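Side-chain contacts in nitrilotriacetate monooxygenase component B (Bacillus cereus ATCC 14579, PDB 3BPK), which probably binds FMN and acts as a flavin-dependent oxidoreductase, the flavoredoxin-family partner component of a monooxygenase: residues F32-T37 / S109-A114; H87-D90 / A96-E99. All blocks are in the same frame, centred on the assembly; numbering follows the deposited sequence. Where two conformers were deposited one is given.

Contact 1: residues F32-T37 / S109-A114; sequences FVTSVT and SEIELA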
loop_
_atom_site.group_PDB
_atom_site.type_symbol
_atom_site.label_atom_id
_atom_site.label_comp_id
_atom_site.label_asym_id
_atom_site.label_seq_id
_atom_site.Cartn_x
_atom_site.Cartn_y
_atom_site.Cartn_z
ATOM N N PHE B 32 0.601 6.624 -10.341
ATOM C CA PHE B 32 0.013 7.076 -11.600
ATOM C C PHE B 32 0.533 6.098 -12.642
ATOM O O PHE B 32 1.757 6.030 -12.875
ATOM C CB PHE B 32 0.419 8.499 -11.933
ATOM C CG PHE B 32 -0.136 8.957 -13.217
ATOM C CD1 PHE B 32 -1.517 9.046 -13.385
ATOM C CD2 PHE B 32 0.720 9.321 -14.283
ATOM C CE1 PHE B 32 -2.054 9.454 -14.604
ATOM C CE2 PHE B 32 0.185 9.724 -15.491
ATOM C CZ PHE B 32 -1.196 9.812 -15.653
ATOM N N VAL B 33 -0.377 5.306 -13.207
ATOM C CA VAL B 33 0.045 4.132 -14.003
ATOM C C VAL B 33 -0.330 4.301 -15.466
ATOM O O VAL B 33 -1.514 4.551 -15.779
ATOM C CB VAL B 33 -0.648 2.847 -13.492
ATOM C CG1 VAL B 33 -0.219 1.613 -14.327
ATOM C CG2 VAL B 33 -0.284 2.583 -12.017
ATOM N N THR B 34 0.668 4.152 -16.355
ATOM C CA THR B 34 0.397 4.177 -17.806
ATOM C C THR B 34 0.512 2.766 -18.364
ATOM O O THR B 34 1.292 1.922 -17.878
ATOM C CB THR B 34 1.324 5.127 -18.607
ATOM O OG1 THR B 34 2.700 4.811 -18.351
ATOM C CG2 THR B 34 1.038 6.560 -18.221
ATOM N N SER B 35 -0.281 2.520 -19.403
ATOM C CA SER B 35 -0.383 1.203 -20.007
ATOM C C SER B 35 -0.896 1.447 -21.427
ATOM O O SER B 35 -1.411 2.540 -21.732
ATOM C CB SER B 35 -1.369 0.314 -19.197
ATOM O OG SER B 35 -2.699 0.841 -19.217
ATOM N N VAL B 36 -0.752 0.445 -22.294
ATOM C CA VAL B 36 -1.094 0.641 -23.723
ATOM C C VAL B 36 -2.097 -0.417 -24.167
ATOM O O VAL B 36 -1.950 -1.594 -23.802
ATOM C CB VAL B 36 0.191 0.600 -24.606
ATOM C CG1 VAL B 36 -0.180 0.712 -26.095
ATOM C CG2 VAL B 36 1.122 1.781 -24.228
ATOM N N THR B 37 -3.114 0.013 -24.939
ATOM C CA THR B 37 -4.136 -0.925 -25.445
ATOM C C THR B 37 -3.615 -1.719 -26.648
ATOM O O THR B 37 -2.573 -1.370 -27.223
ATOM C CB THR B 37 -5.424 -0.194 -25.889
ATOM O OG1 THR B 37 -5.168 0.539 -27.110
ATOM C CG2 THR B 37 -5.962 0.763 -24.814
ATOM N N SER B 109 -6.943 8.373 -24.848
ATOM C CA SER B 109 -5.768 8.596 -24.006
ATOM C C SER B 109 -6.012 9.673 -22.965
ATOM O O SER B 109 -6.105 10.865 -23.301
ATOM C CB SER B 109 -4.570 9.009 -24.870
ATOM O OG SER B 109 -3.444 9.327 -24.045
ATOM N N GLU B 110 -6.043 9.278 -21.687
ATOM C CA GLU B 110 -6.153 10.265 -20.619
ATOM C C GLU B 110 -4.910 11.129 -20.580
ATOM O O GLU B 110 -4.953 12.263 -20.130
ATOM C CB GLU B 110 -6.303 9.583 -19.256
ATOM C CG GLU B 110 -7.576 8.768 -19.082
ATOM C CD GLU B 110 -7.446 7.311 -19.534
ATOM O OE1 GLU B 110 -6.440 6.919 -20.182
ATOM O OE2 GLU B 110 -8.395 6.549 -19.240
ATOM N N ILE B 111 -3.778 10.573 -21.013
ATOM C CA ILE B 111 -2.530 11.304 -21.021
ATOM C C ILE B 111 -2.648 12.539 -21.921
ATOM O O ILE B 111 -2.325 13.650 -21.496
ATOM C CB ILE B 111 -1.372 10.385 -21.479
ATOM C CG1 ILE B 111 -1.210 9.220 -20.486
ATOM C CG2 ILE B 111 -0.075 11.168 -21.665
ATOM C CD1 ILE B 111 -1.190 9.638 -18.985
ATOM N N GLU B 112 -3.127 12.323 -23.151
ATOM C CA GLU B 112 -3.292 13.457 -24.073
ATOM C C GLU B 112 -4.387 14.433 -23.598
ATOM O O GLU B 112 -4.213 15.687 -23.680
ATOM C CB GLU B 112 -3.520 12.952 -25.512
ATOM C CG GLU B 112 -2.352 12.137 -26.093
ATOM C CD GLU B 112 -1.054 12.913 -26.329
ATOM O OE1 GLU B 112 -1.010 14.155 -26.123
ATOM O OE2 GLU B 112 -0.052 12.254 -26.677
ATOM N N LEU B 113 -5.498 13.909 -23.067
ATOM C CA LEU B 113 -6.536 14.765 -22.491
ATOM C C LEU B 113 -5.985 15.694 -21.403
ATOM O O LEU B 113 -6.334 16.884 -21.352
ATOM C CB LEU B 113 -7.669 13.914 -21.916
ATOM C CG LEU B 113 -8.828 14.646 -21.210
ATOM C CD1 LEU B 113 -9.964 14.943 -22.196
ATOM C CD2 LEU B 113 -9.358 13.825 -20.004
ATOM N N ALA B 114 -5.131 15.140 -20.531
ATOM C CA ALA B 114 -4.592 15.896 -19.393
ATOM C C ALA B 114 -3.370 16.771 -19.742
ATOM O O ALA B 114 -2.773 17.412 -18.860
ATOM C CB ALA B 114 -4.276 14.921 -18.239
#

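Contact 2: residues H87-D90 / A96-E99; sequences HISD and AINE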
loop_
_atom_site.group_PDB
_atom_site.type_symbol
_atom_site.label_atom_id
_atom_site.label_comp_id
_atom_site.label_asym_id
_atom_site.label_seq_id
_atom_site.Cartn_x
_atom_site.Cartn_y
_atom_site.Cartn_z
ATOM N N HIS B 87 4.365 5.733 -11.951
ATOM C CA HIS B 87 4.955 7.025 -11.650
ATOM C C HIS B 87 4.590 7.410 -10.226
ATOM O O HIS B 87 3.452 7.172 -9.772
ATOM C CB HIS B 87 4.392 8.123 -12.574
ATOM C CG HIS B 87 4.539 7.816 -14.031
ATOM N ND1 HIS B 87 3.696 6.938 -14.685
ATOM C CD2 HIS B 87 5.394 8.303 -14.979
ATOM C CE1 HIS B 87 4.038 6.880 -15.972
ATOM N NE2 HIS B 87 5.079 7.681 -16.170
ATOM N N ILE B 88 5.538 8.027 -9.536
ATOM C CA ILE B 88 5.230 8.639 -8.232
ATOM C C ILE B 88 4.444 9.936 -8.487
ATOM O O ILE B 88 4.797 10.754 -9.357
ATOM C CB ILE B 88 6.528 8.978 -7.468
ATOM C CG1 ILE B 88 7.331 7.690 -7.211
ATOM C CG2 ILE B 88 6.231 9.726 -6.160
ATOM C CD1 ILE B 88 6.542 6.582 -6.517
ATOM N N SER B 89 3.352 10.095 -7.751
ATOM C CA SER B 89 2.504 11.297 -7.846
ATOM C C SER B 89 3.004 12.363 -6.904
ATOM O O SER B 89 3.266 12.109 -5.724
ATOM C CB SER B 89 1.035 10.956 -7.501
ATOM O OG SER B 89 0.531 9.956 -8.356
ATOM N N ASP B 90 3.093 13.580 -7.423
ATOM C CA ASP B 90 3.620 14.675 -6.619
ATOM C C ASP B 90 2.907 16.000 -6.889
ATOM O O ASP B 90 2.098 16.108 -7.839
ATOM C CB ASP B 90 5.160 14.773 -6.736
ATOM C CG ASP B 90 5.625 15.299 -8.077
ATOM O OD1 ASP B 90 5.023 16.272 -8.595
ATOM O OD2 ASP B 90 6.616 14.741 -8.598
ATOM N N ALA B 96 -2.893 17.493 -13.172
ATOM C CA ALA B 96 -3.050 16.707 -14.384
ATOM C C ALA B 96 -3.421 15.274 -14.028
ATOM O O ALA B 96 -4.255 14.672 -14.696
ATOM C CB ALA B 96 -1.776 16.751 -15.223
ATOM N N ILE B 97 -2.796 14.722 -12.986
ATOM C CA ILE B 97 -3.165 13.349 -12.555
ATOM C C ILE B 97 -4.677 13.312 -12.263
ATOM O O ILE B 97 -5.381 12.393 -12.663
ATOM C CB ILE B 97 -2.371 12.880 -11.309
ATOM C CG1 ILE B 97 -0.885 12.740 -11.641
ATOM C CG2 ILE B 97 -2.950 11.592 -10.780
ATOM C CD1 ILE B 97 0.015 12.605 -10.421
ATOM N N ASN B 98 -5.175 14.321 -11.559
ATOM C CA ASN B 98 -6.615 14.327 -11.235
ATOM C C ASN B 98 -7.499 14.329 -12.475
ATOM O O ASN B 98 -8.560 13.691 -12.500
ATOM C CB ASN B 98 -6.959 15.512 -10.339
ATOM C CG ASN B 98 -8.388 15.446 -9.817
ATOM O OD1 ASN B 98 -9.200 16.343 -10.081
ATOM N ND2 ASN B 98 -8.706 14.379 -9.089
ATOM N N GLU B 99 -7.056 15.057 -13.499
ATOM C CA GLU B 99 -7.782 15.104 -14.770
ATOM C C GLU B 99 -7.920 13.735 -15.395
ATOM O O GLU B 99 -8.922 13.442 -16.070
ATOM C CB GLU B 99 -7.083 16.024 -15.749
ATOM C CG GLU B 99 -7.270 17.456 -15.425
ATOM C CD GLU B 99 -7.028 18.340 -16.610
ATOM O OE1 GLU B 99 -7.266 17.893 -17.754
ATOM O OE2 GLU B 99 -6.604 19.488 -16.393
#

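Contact 1: residues F32-T37 / S109-A114
Ile111, on the short helix 110-113, turns its CD1 methyl to Phe32 and Thr34 of strand 28-36, packing the helix over the antiparallel sheet of the flavin reductase-like domain. The contact across the two segments is apolar and buried, and it rests on these three side chains. In the conformer described, Ile111 CD1 meets the ring of Phe32 at its edge, near the ring plane, 3.3 Å from Phe32 CZ; Ile111 is also modelled in a second conformer, and so close an approach is therefore not certain. Phe32 reaches this far because CG stands opposite the backbone N (chi1 178°), which carries CZ out over the sheet towards the helix; Ile97 and Thr100 of helix 94-100 also pack on it. The Thr34 side chain runs at about a right angle to that of Ile111, with Thr34 CG2 lying 3.9 Å from Ile111 CD1 in the same conformer.

Polar groups are satisfied beside this patch. Thr34 presents its methyl to Ile111 while OG1 is hydrogen-bonded to Pro127 O. Glu110 OE1 accepts from Asn43 ND2 and Gly44 N, tying the start of the helix to strand 42-54. Ser109 is the N-cap: its OG accepts from Glu112 N over 3.1 Å, nearly straight at 168°. Leu113 N then makes the first i to i+4 backbone bond of the helix, to Ser109 O, at 3.1 Å.

Contact 2: residues H87-D90 / A96-E99
Ile97 carries this buried contact, reaching from helix 94-100 to Ser89 just beyond the end of strand 83-88. It packs the helix that follows this strand against the strand's end, in the antiparallel sheet of the flavin reductase-like domain. Ala96, which precedes Ile97, takes no part. At Ile97 the side chain points at segment 87-90: CG1 lies beside the backbone N (chi1 -66°) and the chain then extends (chi2 166°), delivering CD1 as the leading atom. This methyl sits against the side of the serine, with Ile97 CD1 3.5 Å from Ser89 CB and 3.4 Å from Ser89 OG. Ile97 CD1 also comes within 4.4 Å of Asp90 N. The encounter with OG is van der Waals contact of a methyl with a hydroxyl whose polar needs are met by a hydrogen bond with Val30 O on strand 28-36. Asp90 directs its own CB away from the helix; its OD1 is hydrogen-bonded to Ser92 OG, within the connection that leads into the helix. Asn98 and Glu99, next in the helix, make no contact with segment 87-90. The Ile97 side of the helix thus faces the end of strand 83-88, while Asn98 touches Leu202 of the second subunit and, on the strand, Ile88 packs on Ile25 of that same neighbouring chain.

Overall arrangement
After strand 4-7 and helix 14-24 the chain forms strand 28-36, passes through strands 42-54 and 59-65 and helix 73-81, and returns as strand 83-88, an antiparallel neighbour of strand 28-36. A short turn leads into helix 94-100, and contact 2 closes this small loop. The chain then continues to helix 110-113, where contact 1 closes a loop of 71 intervening residues with contact 2 nested inside it. The two centres lie about 11 Å apart, the successive helices being packed on strand 28-36 and on the residues just past its sheet neighbour, strand 83-88. Just past helix 110-113, Ala114 CB packs on Ala96 O of helix 94-100, at 3.6 Å.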